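PDB 6LRF: Alr4995 protein from Nostoc sp., which acts as a bifunctional arginine dihydrolase and ornithine cyclodeaminase, its N-terminal part related to the guanidino-group-modifying enzymes. Local coordinates for residues R6-P11 with V67-A72; K61-L66 with Q91-Y96. One frame throughout, in Å; residues are numbered along the deposited sequence.

Contact 1 (R6-P11 with V67-A72); sequences RFLMCP and VFTANA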
loop_
_atom_site.group_PDB
_atom_site.type_symbol
_atom_site.label_atom_id
_atom_site.label_comp_id
_atom_site.label_asym_id
_atom_site.label_seq_id
_atom_site.Cartn_x
_atom_site.Cartn_y
_atom_site.Cartn_z
ATOM N N ARG B 6 28.124 -16.616 54.598
ATOM C CA ARG B 6 26.898 -17.386 54.815
ATOM C C ARG B 6 25.836 -17.094 53.752
ATOM O O ARG B 6 25.606 -15.940 53.395
ATOM C CB ARG B 6 26.304 -17.090 56.199
ATOM C CG ARG B 6 27.303 -17.130 57.351
ATOM C CD ARG B 6 26.610 -16.825 58.683
ATOM N NE ARG B 6 25.740 -17.909 59.136
ATOM C CZ ARG B 6 26.126 -18.879 59.964
ATOM N NH1 ARG B 6 27.381 -18.915 60.421
ATOM N NH2 ARG B 6 25.258 -19.818 60.326
ATOM N N PHE B 7 25.183 -18.147 53.273
ATOM C CA PHE B 7 24.027 -18.037 52.382
ATOM C C PHE B 7 22.818 -18.670 53.032
ATOM O O PHE B 7 22.942 -19.670 53.735
ATOM C CB PHE B 7 24.278 -18.721 51.039
ATOM C CG PHE B 7 25.290 -18.029 50.189
ATOM C CD1 PHE B 7 24.892 -17.087 49.243
ATOM C CD2 PHE B 7 26.644 -18.313 50.332
ATOM C CE1 PHE B 7 25.826 -16.433 48.449
ATOM C CE2 PHE B 7 27.594 -17.670 49.540
ATOM C CZ PHE B 7 27.182 -16.724 48.592
ATOM N N LEU B 8 21.652 -18.085 52.792
ATOM C CA LEU B 8 20.397 -18.652 53.257
ATOM C C LEU B 8 19.712 -19.393 52.122
ATOM O O LEU B 8 19.583 -18.843 51.027
ATOM C CB LEU B 8 19.493 -17.553 53.771
ATOM C CG LEU B 8 18.122 -17.992 54.231
ATOM C CD1 LEU B 8 18.291 -18.893 55.441
ATOM C CD2 LEU B 8 17.334 -16.762 54.557
HETATM N N MSE B 9 19.284 -20.631 52.369
HETATM C CA MSE B 9 18.506 -21.383 51.382
HETATM C C MSE B 9 17.272 -22.001 52.016
HETATM O O MSE B 9 17.017 -21.831 53.201
HETATM C CB MSE B 9 19.351 -22.476 50.728
HETATM C CG MSE B 9 20.533 -21.934 49.960
HETATM SE SE MSE B 9 21.563 -23.289 48.963
HETATM C CE MSE B 9 20.187 -23.885 47.685
ATOM N N CYS B 10 16.487 -22.703 51.217
ATOM C CA CYS B 10 15.308 -23.358 51.738
ATOM C C CYS B 10 15.010 -24.567 50.874
ATOM O O CYS B 10 14.788 -24.434 49.661
ATOM C CB CYS B 10 14.119 -22.401 51.779
ATOM S SG CYS B 10 12.601 -23.121 52.412
ATOM N N PRO B 11 15.033 -25.760 51.494
ATOM C CA PRO B 11 14.856 -27.029 50.784
ATOM C C PRO B 11 13.475 -27.153 50.130
ATOM O O PRO B 11 12.492 -26.597 50.626
ATOM C CB PRO B 11 15.058 -28.076 51.890
ATOM C CG PRO B 11 14.731 -27.364 53.151
ATOM C CD PRO B 11 15.218 -25.959 52.942
ATOM N N VAL B 67 11.315 -21.457 48.632
ATOM C CA VAL B 67 12.644 -21.875 48.201
ATOM C C VAL B 67 13.430 -20.716 47.577
ATOM O O VAL B 67 14.654 -20.772 47.458
ATOM C CB VAL B 67 12.569 -23.025 47.176
ATOM C CG1 VAL B 67 12.030 -24.286 47.829
ATOM C CG2 VAL B 67 11.700 -22.622 45.983
ATOM N N PHE B 68 12.723 -19.670 47.171
ATOM C CA PHE B 68 13.362 -18.534 46.513
ATOM C C PHE B 68 13.733 -17.472 47.548
ATOM O O PHE B 68 13.144 -16.384 47.611
ATOM C CB PHE B 68 12.450 -17.980 45.422
ATOM C CG PHE B 68 12.305 -18.913 44.236
ATOM C CD1 PHE B 68 13.426 -19.561 43.712
ATOM C CD2 PHE B 68 11.058 -19.164 43.671
ATOM C CE1 PHE B 68 13.308 -20.428 42.629
ATOM C CE2 PHE B 68 10.924 -20.027 42.582
ATOM C CZ PHE B 68 12.045 -20.660 42.060
ATOM N N THR B 69 14.724 -17.821 48.364
ATOM C CA THR B 69 15.155 -16.974 49.475
ATOM C C THR B 69 15.762 -15.648 49.026
ATOM O O THR B 69 15.825 -14.722 49.823
ATOM C CB THR B 69 16.185 -17.699 50.356
ATOM O OG1 THR B 69 17.257 -18.169 49.531
ATOM C CG2 THR B 69 15.540 -18.875 51.087
ATOM N N ALA B 70 16.216 -15.555 47.767
ATOM C CA ALA B 70 16.664 -14.275 47.204
ATOM C C ALA B 70 15.639 -13.183 47.498
ATOM O O ALA B 70 15.991 -12.023 47.767
ATOM C CB ALA B 70 16.911 -14.385 45.688
ATOM N N ASN B 71 14.366 -13.567 47.490
ATOM C CA ASN B 71 13.284 -12.612 47.700
ATOM C C ASN B 71 12.872 -12.443 49.152
ATOM O O ASN B 71 11.920 -11.750 49.425
ATOM C CB ASN B 71 12.052 -13.018 46.885
ATOM C CG ASN B 71 12.386 -13.291 45.428
ATOM O OD1 ASN B 71 12.172 -14.395 44.928
ATOM N ND2 ASN B 71 12.939 -12.288 44.749
ATOM N N ALA B 72 13.566 -13.078 50.083
ATOM C CA ALA B 72 13.205 -12.920 51.491
ATOM C C ALA B 72 13.300 -11.457 51.917
ATOM O O ALA B 72 12.465 -10.948 52.659
ATOM C CB ALA B 72 14.109 -13.798 52.383
HETATM O O HOH W 1 16.855 -22.265 48.272
#
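The Phe68 ring has one face closed from within its own loop: Val67 CG2 sits over the ring centre, 4.0 Å above the plane. Phe68, whose CB points away from residues 6-11, is the centre of an inverse gamma turn in which Thr69 N makes a weak bond to Val67 O. The turn puts Thr69 against the end of the strand and Val67 against Cys10 and Pro11 just beyond it. Thr69 OG1 takes the crowded position between its backbone N and carbonyl carbon (chi1 53°) and donates to Leu8 O at 2.8 Å. The donor stands 41° out of the carbonyl plane, so the hydroxyl approaches Leu8 O from above that plane, not along a lone pair. Leu265 O is a second, weak acceptor for the same proton. Beside the hydroxyl, the methyl Thr69 CG2, anti to the carbonyl carbon, lies 3.7 Å from Met9 C and 3.9 Å from Cys10 CB. With SG anti to the backbone N, Cys10 meets the loop through CB. Val67 CG1 closes in on Cys10 O at 3.3 Å, a tight van der Waals approach. One water bridges the two backbones: it accepts from Cys10 N at 3.0 Å and is hydrogen-bonded to Val67 O at 2.8 Å, linking Cys10 and Val67 although their backbones do not bond directly. Met9, a selenomethionine whose CB points away from the loop, packs on Trp41, Leu44 and Leu48 of helix 34-49. Strand 6-9 is the middle strand of three, parallel to 53-56 across a beta-alpha-beta crossover through helix 34-49 and antiparallel to 267-268, an arrangement consistent with the alpha/beta propeller of the guanidino-group-modifying enzymes.

Contact 2 (K61-L66 with Q91-Y96); sequences KGWPDL and QGEEPY
Glu93 OE2 is gripped twice: water 2 donates to it at 2.7 Å, and Arg90 NE forms a salt bridge with it. The water accepts in turn from Asp65 N at 3.0 Å, so the carboxylate reaches the loop backbone through a single bridging molecule. Leu66 N does not join in; it bonds to Trp63 O instead. Asp65 points its own carboxylate elsewhere, OD2 pairing with Tyr19 OH, yet Asp65 OD2 remains 4.7 Å from Glu93 OE2. The like charges would probably raise each other's pKa, an effect that Arg90 is likely to offset. Here the loop between strands 53-56 and 73-76 packs on the early part of helix 93-103, within the domain related to dimethylarginine dimethylhydrolases. The extended Glu93 chain slides past Leu66 in the opposite direction, with Leu66 CD1 3.5 Å from Glu93 CB. Next to this, the Trp63 indole lies flat against Gly92 in a CH-pi contact: Gly92 CA stands 3.5 Å from the centroid of the six-membered Trp63 ring, 15° off its normal. Without a side chain, Gly92 lets the ring come this close. Tyr96 meets the five-membered part obliquely, the planes at 46°, with Tyr96 CE2 4.1 Å from Trp63 CD1. An alanine at Trp63 removes the indole that lies on Gly92 and meets Tyr96, and would probably weaken the loop's packing on the helix.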
loop_
_atom_site.group_PDB
_atom_site.type_symbol
_atom_site.label_atom_id
_atom_site.label_comp_id
_atom_site.label_asym_id
_atom_site.label_seq_id
_atom_site.Cartn_x
_atom_site.Cartn_y
_atom_site.Cartn_z
ATOM N N LYS B 61 4.379 -25.970 54.218
ATOM C CA LYS B 61 3.362 -26.418 53.273
ATOM C C LYS B 61 2.525 -25.226 52.828
ATOM O O LYS B 61 2.103 -24.415 53.661
ATOM C CB LYS B 61 2.454 -27.486 53.896
ATOM C CG LYS B 61 2.996 -28.920 53.894
ATOM C CD LYS B 61 1.915 -29.906 53.402
ATOM C CE LYS B 61 2.066 -31.338 53.948
ATOM N NZ LYS B 61 3.466 -31.760 54.237
ATOM N N GLY B 62 2.295 -25.116 51.519
ATOM C CA GLY B 62 1.422 -24.087 50.977
ATOM C C GLY B 62 2.127 -22.812 50.547
ATOM O O GLY B 62 1.487 -21.861 50.086
ATOM N N TRP B 63 3.447 -22.787 50.715
ATOM C CA TRP B 63 4.267 -21.667 50.261
ATOM C C TRP B 63 5.454 -22.214 49.489
ATOM O O TRP B 63 6.586 -22.184 49.969
ATOM C CB TRP B 63 4.714 -20.806 51.443
ATOM C CG TRP B 63 3.548 -20.400 52.303
ATOM C CD1 TRP B 63 3.243 -20.864 53.553
ATOM C CD2 TRP B 63 2.506 -19.476 51.956
ATOM N NE1 TRP B 63 2.088 -20.270 54.011
ATOM C CE2 TRP B 63 1.613 -19.419 53.046
ATOM C CE3 TRP B 63 2.245 -18.687 50.828
ATOM C CZ2 TRP B 63 0.481 -18.607 53.044
ATOM C CZ3 TRP B 63 1.120 -17.879 50.827
ATOM C CH2 TRP B 63 0.249 -17.847 51.929
ATOM N N PRO B 64 5.187 -22.721 48.278
ATOM C CA PRO B 64 6.188 -23.431 47.480
ATOM C C PRO B 64 7.367 -22.548 47.083
ATOM O O PRO B 64 8.476 -23.049 46.885
ATOM C CB PRO B 64 5.398 -23.865 46.241
ATOM C CG PRO B 64 4.299 -22.864 46.131
ATOM C CD PRO B 64 3.922 -22.539 47.539
ATOM N N ASP B 65 7.136 -21.243 46.969
ATOM C CA ASP B 65 8.179 -20.362 46.465
ATOM C C ASP B 65 9.069 -19.872 47.603
ATOM O O ASP B 65 9.980 -19.070 47.393
ATOM C CB ASP B 65 7.566 -19.192 45.696
ATOM C CG ASP B 65 6.966 -19.627 44.361
ATOM O OD1 ASP B 65 7.661 -20.336 43.592
ATOM O OD2 ASP B 65 5.797 -19.275 44.089
ATOM N N LEU B 66 8.828 -20.398 48.800
ATOM C CA LEU B 66 9.710 -20.136 49.931
ATOM C C LEU B 66 11.150 -20.576 49.618
ATOM O O LEU B 66 12.100 -20.104 50.237
ATOM C CB LEU B 66 9.186 -20.836 51.185
ATOM C CG LEU B 66 9.683 -20.271 52.514
ATOM C CD1 LEU B 66 8.906 -19.020 52.864
ATOM C CD2 LEU B 66 9.592 -21.303 53.636
ATOM N N GLN B 91 2.883 -13.644 49.670
ATOM C CA GLN B 91 2.851 -12.803 50.869
ATOM C C GLN B 91 2.889 -13.594 52.181
ATOM O O GLN B 91 3.339 -13.086 53.204
ATOM C CB GLN B 91 1.624 -11.901 50.851
ATOM C CG GLN B 91 1.816 -10.649 50.001
ATOM C CD GLN B 91 0.508 -9.927 49.694
ATOM O OE1 GLN B 91 -0.529 -10.215 50.294
ATOM N NE2 GLN B 91 0.555 -8.983 48.749
ATOM N N GLY B 92 2.439 -14.842 52.152
ATOM C CA GLY B 92 2.437 -15.655 53.355
ATOM C C GLY B 92 3.832 -16.140 53.714
ATOM O O GLY B 92 4.064 -16.651 54.813
ATOM N N GLU B 93 4.765 -15.999 52.779
ATOM C CA GLU B 93 6.157 -16.316 53.054
ATOM C C GLU B 93 6.742 -15.321 54.053
ATOM O O GLU B 93 7.694 -15.643 54.773
ATOM C CB GLU B 93 6.993 -16.307 51.774
ATOM C CG GLU B 93 6.492 -17.215 50.664
ATOM C CD GLU B 93 7.352 -17.145 49.391
ATOM O OE1 GLU B 93 8.510 -16.654 49.441
ATOM O OE2 GLU B 93 6.858 -17.574 48.325
ATOM N N GLU B 94 6.159 -14.123 54.104
ATOM C CA GLU B 94 6.743 -13.004 54.844
ATOM C C GLU B 94 6.957 -13.242 56.342
ATOM O O GLU B 94 8.043 -12.926 56.857
ATOM C CB GLU B 94 5.896 -11.750 54.625
ATOM C CG GLU B 94 5.998 -11.256 53.197
ATOM C CD GLU B 94 5.014 -10.140 52.863
ATOM O OE1 GLU B 94 4.462 -9.503 53.789
ATOM O OE2 GLU B 94 4.795 -9.900 51.662
ATOM N N PRO B 95 5.946 -13.788 57.055
ATOM C CA PRO B 95 6.216 -14.117 58.458
ATOM C C PRO B 95 7.409 -15.059 58.660
ATOM O O PRO B 95 8.202 -14.831 59.575
ATOM C CB PRO B 95 4.916 -14.793 58.902
ATOM C CG PRO B 95 3.885 -14.136 58.073
ATOM C CD PRO B 95 4.522 -13.990 56.725
ATOM N N TYR B 96 7.551 -16.073 57.810
ATOM C CA TYR B 96 8.609 -17.063 57.985
ATOM C C TYR B 96 9.975 -16.476 57.707
ATOM O O TYR B 96 10.942 -16.786 58.417
ATOM C CB TYR B 96 8.349 -18.278 57.097
ATOM C CG TYR B 96 7.050 -18.923 57.464
ATOM C CD1 TYR B 96 6.948 -19.681 58.624
ATOM C CD2 TYR B 96 5.903 -18.732 56.694
ATOM C CE1 TYR B 96 5.753 -20.262 58.998
ATOM C CE2 TYR B 96 4.695 -19.322 57.056
ATOM C CZ TYR B 96 4.632 -20.086 58.216
ATOM O OH TYR B 96 3.454 -20.679 58.615
HETATM O O HOH W 2 4.975 -19.415 47.896
#

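Overall arrangement
Segments 61-66 and 67-72 follow directly on each other, so one loop faces strand 6-9 in contact 1 and helix 93-103 in contact 2. The contact centres are 12 Å apart, and the two touch where Cys10 CB packs 3.4 Å from Leu66 O. Arg90 ties them further: besides its salt bridge to Glu93 it makes hydrogen bonds to Phe68 O and Asn71 OD1. The helix itself spans both, since Trp100 packs on Leu8, and Phe97 and Phe101 on Ala72. Both contacts lie more than 30 Å from the centre of the chain, in the part probably responsible for arginine hydrolysis; the structure is unliganded, and no substrate marks the pocket.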